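Side-chain contacts in probable 2-phosphosulfolactate phosphatase (Clostridium acetobutylicum, PDB 1VR0), which probably hydrolyses (2R)-O-phospho-3-sulfolactate to (2R)-3-sulfolactate and phosphate with the help of a magnesium ion: residues I37-A42 against G133-G138; N95-Y100 against E227-K232. All coordinates share one frame; numbering follows the deposited sequence.

Interaction 1: residues I37-A42 against G133-G138; sequences IDMLRA and GSVLNG. With MG (magnesium ion), chain D; 3SL ((2R)-3-sulfolactic acid), chain E.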
loop_
_atom_site.group_PDB
_atom_site.type_symbol
_atom_site.label_atom_id
_atom_site.label_comp_id
_atom_site.label_asym_id
_atom_site.label_seq_id
_atom_site.Cartn_x
_atom_site.Cartn_y
_atom_site.Cartn_z
ATOM N N ILE A 37 11.205 8.624 2.296
ATOM C CA ILE A 37 12.088 7.777 1.494
ATOM C C ILE A 37 11.846 7.920 -0.009
ATOM O O ILE A 37 10.742 7.728 -0.496
ATOM C CB ILE A 37 11.973 6.316 1.957
ATOM C CG1 ILE A 37 12.520 6.216 3.388
ATOM C CG2 ILE A 37 12.788 5.393 1.094
ATOM C CD1 ILE A 37 12.119 4.957 4.085
ATOM N N ASP A 38 12.896 8.295 -0.727
ATOM C CA ASP A 38 12.912 8.230 -2.204
ATOM C C ASP A 38 14.327 7.754 -2.592
ATOM O O ASP A 38 15.161 8.542 -3.026
ATOM C CB ASP A 38 12.583 9.607 -2.813
ATOM C CG ASP A 38 12.386 9.559 -4.315
ATOM O OD1 ASP A 38 11.715 8.637 -4.790
ATOM O OD2 ASP A 38 12.871 10.442 -5.062
HETATM N N MSE A 39 14.617 6.471 -2.411
HETATM C CA MSE A 39 16.021 6.030 -2.435
HETATM C C MSE A 39 16.668 6.103 -3.814
HETATM O O MSE A 39 17.911 6.210 -3.929
HETATM C CB MSE A 39 16.184 4.627 -1.850
HETATM C CG MSE A 39 15.383 3.586 -2.563
HETATM SE SE MSE A 39 16.109 1.754 -2.383
HETATM C CE MSE A 39 17.949 2.089 -2.969
ATOM N N LEU A 40 15.842 6.049 -4.853
ATOM C CA LEU A 40 16.359 6.152 -6.215
ATOM C C LEU A 40 15.671 7.316 -6.856
ATOM O O LEU A 40 14.731 7.097 -7.648
ATOM C CB LEU A 40 16.070 4.871 -7.010
ATOM C CG LEU A 40 16.967 3.709 -6.582
ATOM C CD1 LEU A 40 16.556 2.367 -7.231
ATOM C CD2 LEU A 40 18.418 3.990 -6.861
ATOM N N ARG A 41 16.123 8.555 -6.592
ATOM C CA ARG A 41 17.404 8.892 -5.956
ATOM C C ARG A 41 17.374 10.080 -5.003
ATOM O O ARG A 41 18.381 10.330 -4.331
ATOM C CB ARG A 41 18.467 9.202 -7.025
ATOM C CG ARG A 41 18.850 8.034 -7.933
ATOM C CD ARG A 41 19.613 8.513 -9.158
ATOM N NE ARG A 41 18.756 9.259 -10.094
ATOM C CZ ARG A 41 19.201 10.017 -11.099
ATOM N NH1 ARG A 41 18.349 10.651 -11.883
ATOM N NH2 ARG A 41 20.494 10.144 -11.338
ATOM N N ALA A 42 16.251 10.791 -4.902
ATOM C CA ALA A 42 16.208 12.089 -4.170
ATOM C C ALA A 42 16.726 12.066 -2.723
ATOM O O ALA A 42 17.500 12.926 -2.356
ATOM C CB ALA A 42 14.821 12.713 -4.194
ATOM N N GLY A 133 15.420 9.725 4.935
ATOM C CA GLY A 133 15.995 8.400 5.026
ATOM C C GLY A 133 16.289 7.754 3.698
ATOM O O GLY A 133 15.698 8.079 2.670
ATOM N N SER A 134 17.232 6.824 3.736
ATOM C CA SER A 134 17.705 6.133 2.540
ATOM C C SER A 134 18.400 4.898 3.038
ATOM O O SER A 134 18.620 4.746 4.258
ATOM C CB SER A 134 18.693 7.026 1.783
ATOM O OG SER A 134 19.860 7.334 2.567
ATOM N N VAL A 135 18.814 4.040 2.118
ATOM C CA VAL A 135 19.655 2.894 2.513
ATOM C C VAL A 135 20.952 3.368 3.148
ATOM O O VAL A 135 21.449 2.772 4.108
ATOM C CB VAL A 135 19.961 1.946 1.306
ATOM C CG1 VAL A 135 20.752 0.717 1.744
ATOM C CG2 VAL A 135 18.687 1.489 0.685
ATOM N N LEU A 136 21.492 4.444 2.599
ATOM C CA LEU A 136 22.805 4.952 3.008
ATOM C C LEU A 136 22.852 5.348 4.471
ATOM O O LEU A 136 23.877 5.174 5.100
ATOM C CB LEU A 136 23.169 6.177 2.174
ATOM C CG LEU A 136 23.224 6.004 0.668
ATOM C CD1 LEU A 136 23.116 7.371 -0.003
ATOM C CD2 LEU A 136 24.494 5.272 0.298
ATOM N N ASN A 137 21.760 5.908 5.000
ATOM C CA ASN A 137 21.715 6.313 6.411
ATOM C C ASN A 137 20.658 5.590 7.249
ATOM O O ASN A 137 20.246 6.080 8.301
ATOM C CB ASN A 137 21.580 7.838 6.537
ATOM C CG ASN A 137 20.216 8.352 6.143
ATOM O OD1 ASN A 137 19.438 7.646 5.523
ATOM N ND2 ASN A 137 19.921 9.586 6.513
ATOM N N GLY A 138 20.270 4.403 6.802
ATOM C CA GLY A 138 19.227 3.611 7.454
ATOM C C GLY A 138 19.457 3.369 8.928
ATOM O O GLY A 138 18.592 3.665 9.735
HETATM MG MG MG D . 10.779 6.752 -5.249
HETATM O O11 3SL E . 11.452 9.039 -12.891
HETATM C C1 3SL E . 12.675 8.969 -12.655
HETATM O O12 3SL E . 13.494 8.251 -13.283
HETATM C C2 3SL E . 13.170 9.809 -11.539
HETATM O O2 3SL E . 12.199 9.737 -10.499
HETATM C C3 3SL E . 14.532 9.281 -11.136
HETATM S S 3SL E . 15.077 9.984 -9.732
HETATM O O3S 3SL E . 16.046 11.047 -10.053
HETATM O O1S 3SL E . 13.994 10.335 -8.752
HETATM O O2S 3SL E . 15.944 9.003 -9.068
HETATM O O HOH W 1 13.052 5.669 -4.913
HETATM O O HOH W 2 10.942 5.238 -7.203
#
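Ile37 and Gly133 meet where neighbouring parallel strands 33-37 and 129-133 of the mixed sheet end, each running on into a loop and then a helix. The packed side of this contact is buried and its side chains are mostly apolar. Ile37 turns CG1 to the carbonyl oxygen of Gly133, CG1 to O 3.8 Å, and the hydroxyl of Thr43 joins the two strand ends by bonding to both Asp38 N and Gly133 O. Further on, CG of selenomethionine Met39 sits between its backbone N and carbonyl carbon (chi1 59°), and the bend at chi3 brings CE to Val135 CG2 at 3.8 Å, the two side chains crossing at a slant. Helix 165-181 adds Ser171 against Ile37 and Cys170 against Val135.

The other side of 37-42 is polar and watered, and faces the active site rather than 133-138. Arg41, preceded by a cis peptide bond, offers its guanidinium edge to the sulfonate of sulfolactate, while NH2 makes a salt bridge with Asp225. Asp38 points away from 133-138, CG anti to its nitrogen (chi1 -172°), and binds magnesium with Gly158, Asp167 and two waters. One of these waters also accepts a hydrogen bond from Leu40 N at 2.8 Å.

Interaction 2: residues N95-Y100 against E227-K232; sequences NSPMEY and EYCCKK. With 3SL ((2R)-3-sulfolactic acid), chain E.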
loop_
_atom_site.group_PDB
_atom_site.type_symbol
_atom_site.label_atom_id
_atom_site.label_comp_id
_atom_site.label_asym_id
_atom_site.label_seq_id
_atom_site.Cartn_x
_atom_site.Cartn_y
_atom_site.Cartn_z
ATOM N N ASN A 95 20.282 14.529 -10.674
ATOM C CA ASN A 95 19.863 13.870 -9.432
ATOM C C ASN A 95 20.685 12.603 -9.116
ATOM O O ASN A 95 20.217 11.679 -8.463
ATOM C CB ASN A 95 18.347 13.587 -9.440
ATOM C CG ASN A 95 17.786 13.556 -8.060
ATOM O OD1 ASN A 95 18.045 14.465 -7.285
ATOM N ND2 ASN A 95 17.073 12.505 -7.706
ATOM N N SER A 96 21.935 12.614 -9.559
ATOM C CA SER A 96 22.886 11.565 -9.230
ATOM C C SER A 96 23.614 11.947 -7.972
ATOM O O SER A 96 24.205 12.995 -7.932
ATOM C CB SER A 96 23.922 11.415 -10.331
ATOM O OG SER A 96 24.970 10.625 -9.835
ATOM N N PRO A 97 23.591 11.094 -6.947
ATOM C CA PRO A 97 24.369 11.389 -5.742
ATOM C C PRO A 97 25.866 11.617 -5.957
ATOM O O PRO A 97 26.443 12.408 -5.202
ATOM C CB PRO A 97 24.135 10.159 -4.849
ATOM C CG PRO A 97 22.917 9.579 -5.305
ATOM C CD PRO A 97 22.839 9.843 -6.802
HETATM N N MSE A 98 26.484 10.997 -6.971
HETATM C CA MSE A 98 27.935 11.166 -7.201
HETATM C C MSE A 98 28.379 12.536 -7.577
HETATM O O MSE A 98 29.540 12.859 -7.388
HETATM C CB MSE A 98 28.484 10.248 -8.283
HETATM C CG MSE A 98 29.040 8.981 -7.685
HETATM SE SE MSE A 98 27.509 7.859 -7.230
HETATM C CE MSE A 98 27.389 7.011 -9.142
ATOM N N GLU A 99 27.493 13.325 -8.157
ATOM C CA GLU A 99 27.893 14.639 -8.600
ATOM C C GLU A 99 27.900 15.676 -7.468
ATOM O O GLU A 99 28.466 16.759 -7.639
ATOM C CB GLU A 99 27.127 15.060 -9.867
ATOM C CG GLU A 99 25.659 15.389 -9.763
ATOM C CD GLU A 99 24.936 15.252 -11.131
ATOM O OE1 GLU A 99 25.404 15.784 -12.158
ATOM O OE2 GLU A 99 23.873 14.594 -11.177
ATOM N N TYR A 100 27.384 15.296 -6.293
ATOM C CA TYR A 100 27.371 16.162 -5.116
ATOM C C TYR A 100 28.527 15.855 -4.194
ATOM O O TYR A 100 28.342 15.558 -3.002
ATOM C CB TYR A 100 26.029 16.059 -4.380
ATOM C CG TYR A 100 24.886 16.474 -5.256
ATOM C CD1 TYR A 100 24.495 17.804 -5.314
ATOM C CD2 TYR A 100 24.216 15.542 -6.074
ATOM C CE1 TYR A 100 23.443 18.214 -6.139
ATOM C CE2 TYR A 100 23.178 15.944 -6.906
ATOM C CZ TYR A 100 22.796 17.292 -6.929
ATOM O OH TYR A 100 21.797 17.757 -7.753
ATOM N N GLU A 227 23.900 1.073 -7.793
ATOM C CA GLU A 227 24.751 0.302 -6.896
ATOM C C GLU A 227 25.111 1.118 -5.663
ATOM O O GLU A 227 25.234 0.570 -4.562
ATOM C CB GLU A 227 26.060 -0.105 -7.565
ATOM C CG GLU A 227 25.925 -0.652 -8.965
ATOM C CD GLU A 227 26.114 -2.134 -9.040
ATOM O OE1 GLU A 227 27.170 -2.517 -9.580
ATOM O OE2 GLU A 227 25.214 -2.894 -8.574
ATOM N N TYR A 228 25.321 2.415 -5.862
ATOM C CA TYR A 228 25.691 3.303 -4.787
ATOM C C TYR A 228 24.539 3.429 -3.774
ATOM O O TYR A 228 24.745 3.276 -2.573
ATOM C CB TYR A 228 26.097 4.676 -5.360
ATOM C CG TYR A 228 26.296 5.708 -4.300
ATOM C CD1 TYR A 228 27.497 5.789 -3.609
ATOM C CD2 TYR A 228 25.268 6.561 -3.929
ATOM C CE1 TYR A 228 27.687 6.722 -2.593
ATOM C CE2 TYR A 228 25.444 7.497 -2.910
ATOM C CZ TYR A 228 26.661 7.573 -2.258
ATOM O OH TYR A 228 26.873 8.497 -1.267
ATOM N N CYS A 229 23.334 3.687 -4.270
ATOM C CA CYS A 229 22.157 3.844 -3.406
ATOM C C CYS A 229 21.739 2.589 -2.641
ATOM O O CYS A 229 20.950 2.675 -1.699
ATOM C CB CYS A 229 20.968 4.352 -4.213
ATOM S SG CYS A 229 21.251 6.001 -4.914
ATOM N N CYS A 230 22.262 1.443 -3.040
ATOM C CA CYS A 230 22.036 0.217 -2.296
ATOM C C CYS A 230 23.061 -0.049 -1.199
ATOM O O CYS A 230 22.961 -1.050 -0.514
ATOM C CB CYS A 230 22.037 -0.947 -3.266
ATOM S SG CYS A 230 20.599 -0.935 -4.320
ATOM N N LYS A 231 24.064 0.815 -1.047
ATOM C CA LYS A 231 25.064 0.637 0.001
ATOM C C LYS A 231 24.497 1.001 1.380
ATOM O O LYS A 231 23.930 2.072 1.589
ATOM C CB LYS A 231 26.336 1.433 -0.327
ATOM C CG LYS A 231 26.905 1.065 -1.702
ATOM C CD LYS A 231 28.386 0.729 -1.737
ATOM C CE LYS A 231 28.633 -0.500 -2.704
ATOM N NZ LYS A 231 29.994 -1.161 -2.601
ATOM N N LYS A 232 24.640 0.078 2.314
ATOM C CA LYS A 232 24.114 0.235 3.676
ATOM C C LYS A 232 25.005 1.093 4.554
ATOM O O LYS A 232 26.209 0.951 4.521
ATOM C CB LYS A 232 23.963 -1.147 4.368
ATOM C CG LYS A 232 22.835 -2.033 3.817
ATOM C CD LYS A 232 22.829 -3.410 4.465
ATOM C CE LYS A 232 21.529 -4.110 4.220
ATOM N NZ LYS A 232 21.672 -5.547 4.546
HETATM O O11 3SL E . 11.452 9.039 -12.891
HETATM C C1 3SL E . 12.675 8.969 -12.655
HETATM O O12 3SL E . 13.494 8.251 -13.283
HETATM C C2 3SL E . 13.170 9.809 -11.539
HETATM O O2 3SL E . 12.199 9.737 -10.499
HETATM C C3 3SL E . 14.532 9.281 -11.136
HETATM S S 3SL E . 15.077 9.984 -9.732
HETATM O O3S 3SL E . 16.046 11.047 -10.053
HETATM O O1S 3SL E . 13.994 10.335 -8.752
HETATM O O2S 3SL E . 15.944 9.003 -9.068
#
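Pro97 and Cys229 mark the nearest backbone approach, CA to CA 8.2 Å, so everything that touches here is side chain. Residues 97-99 form a short 3-10 turn, and 227-232 continues from helix 223-229, with Lys231 N bonding back to Tyr228 O. Two side-chain bonds brace the 3-10 turn: Ser96 OG accepts from Met98 N at 3.3 Å, an ST turn, and Ser96 N donates to the anti lone pair of Glu99 OE2 at 3.2 Å.

Tyr228 carries the contact. Its CB is directed toward 95-100, and with CG anti to the backbone nitrogen (chi1 171°) the ring slides past Pro97 and Met98, running in the opposite direction. The selenomethionine Met98 folds at chi2 and chi3, which brings SE over one ring face, 4.3 Å from the Tyr228 ring centroid and 27° off the normal, a Met-aromatic contact. Pro97 comes in obliquely from the same side, CB to Tyr228 CE2 3.5 Å, and its CG lies 4.0 Å from Cys229 SG. Met98 itself is exposed, whereas Pro97 and Cys229 are buried. At the start of the loop, Asn95 ND2 donates to sulfonate oxygen O3S of sulfolactate at 2.9 Å, so this packing borders the ligand pocket.

Helix 42-51 backs this contact: Thr48 bonds the Tyr228 hydroxyl, Ser44 touches Cys229, and Val45 lies against Asn95, Pro97 and Tyr100. Helix 223-229 contributes a further tie through Asp225, which bonds Ser96 OG, while Tyr100 packs onto Leu110 and Met112 of strand 109-113.

How the interactions relate
Interactions 1 and 2 lie about 9 Å apart, centre to centre, and their segments alternate along the chain: 37-42, 95-100, 133-138, 227-232. The first sits at strand ends of the large mixed sheet, near the middle of the chain. The second, farther out, joins the loop that follows strand 77-81 of the three-stranded parallel sheet to helix 223-229. The two contacts touch directly, with Val135 CB 3.2 Å from Cys229 O, and helix 42-51 lines both. They also share one sulfonate oxygen of the ligand, through Arg41 and Asn95. The sulfonate is therefore held by loops following both sheets, with magnesium bound on the side of interaction 1.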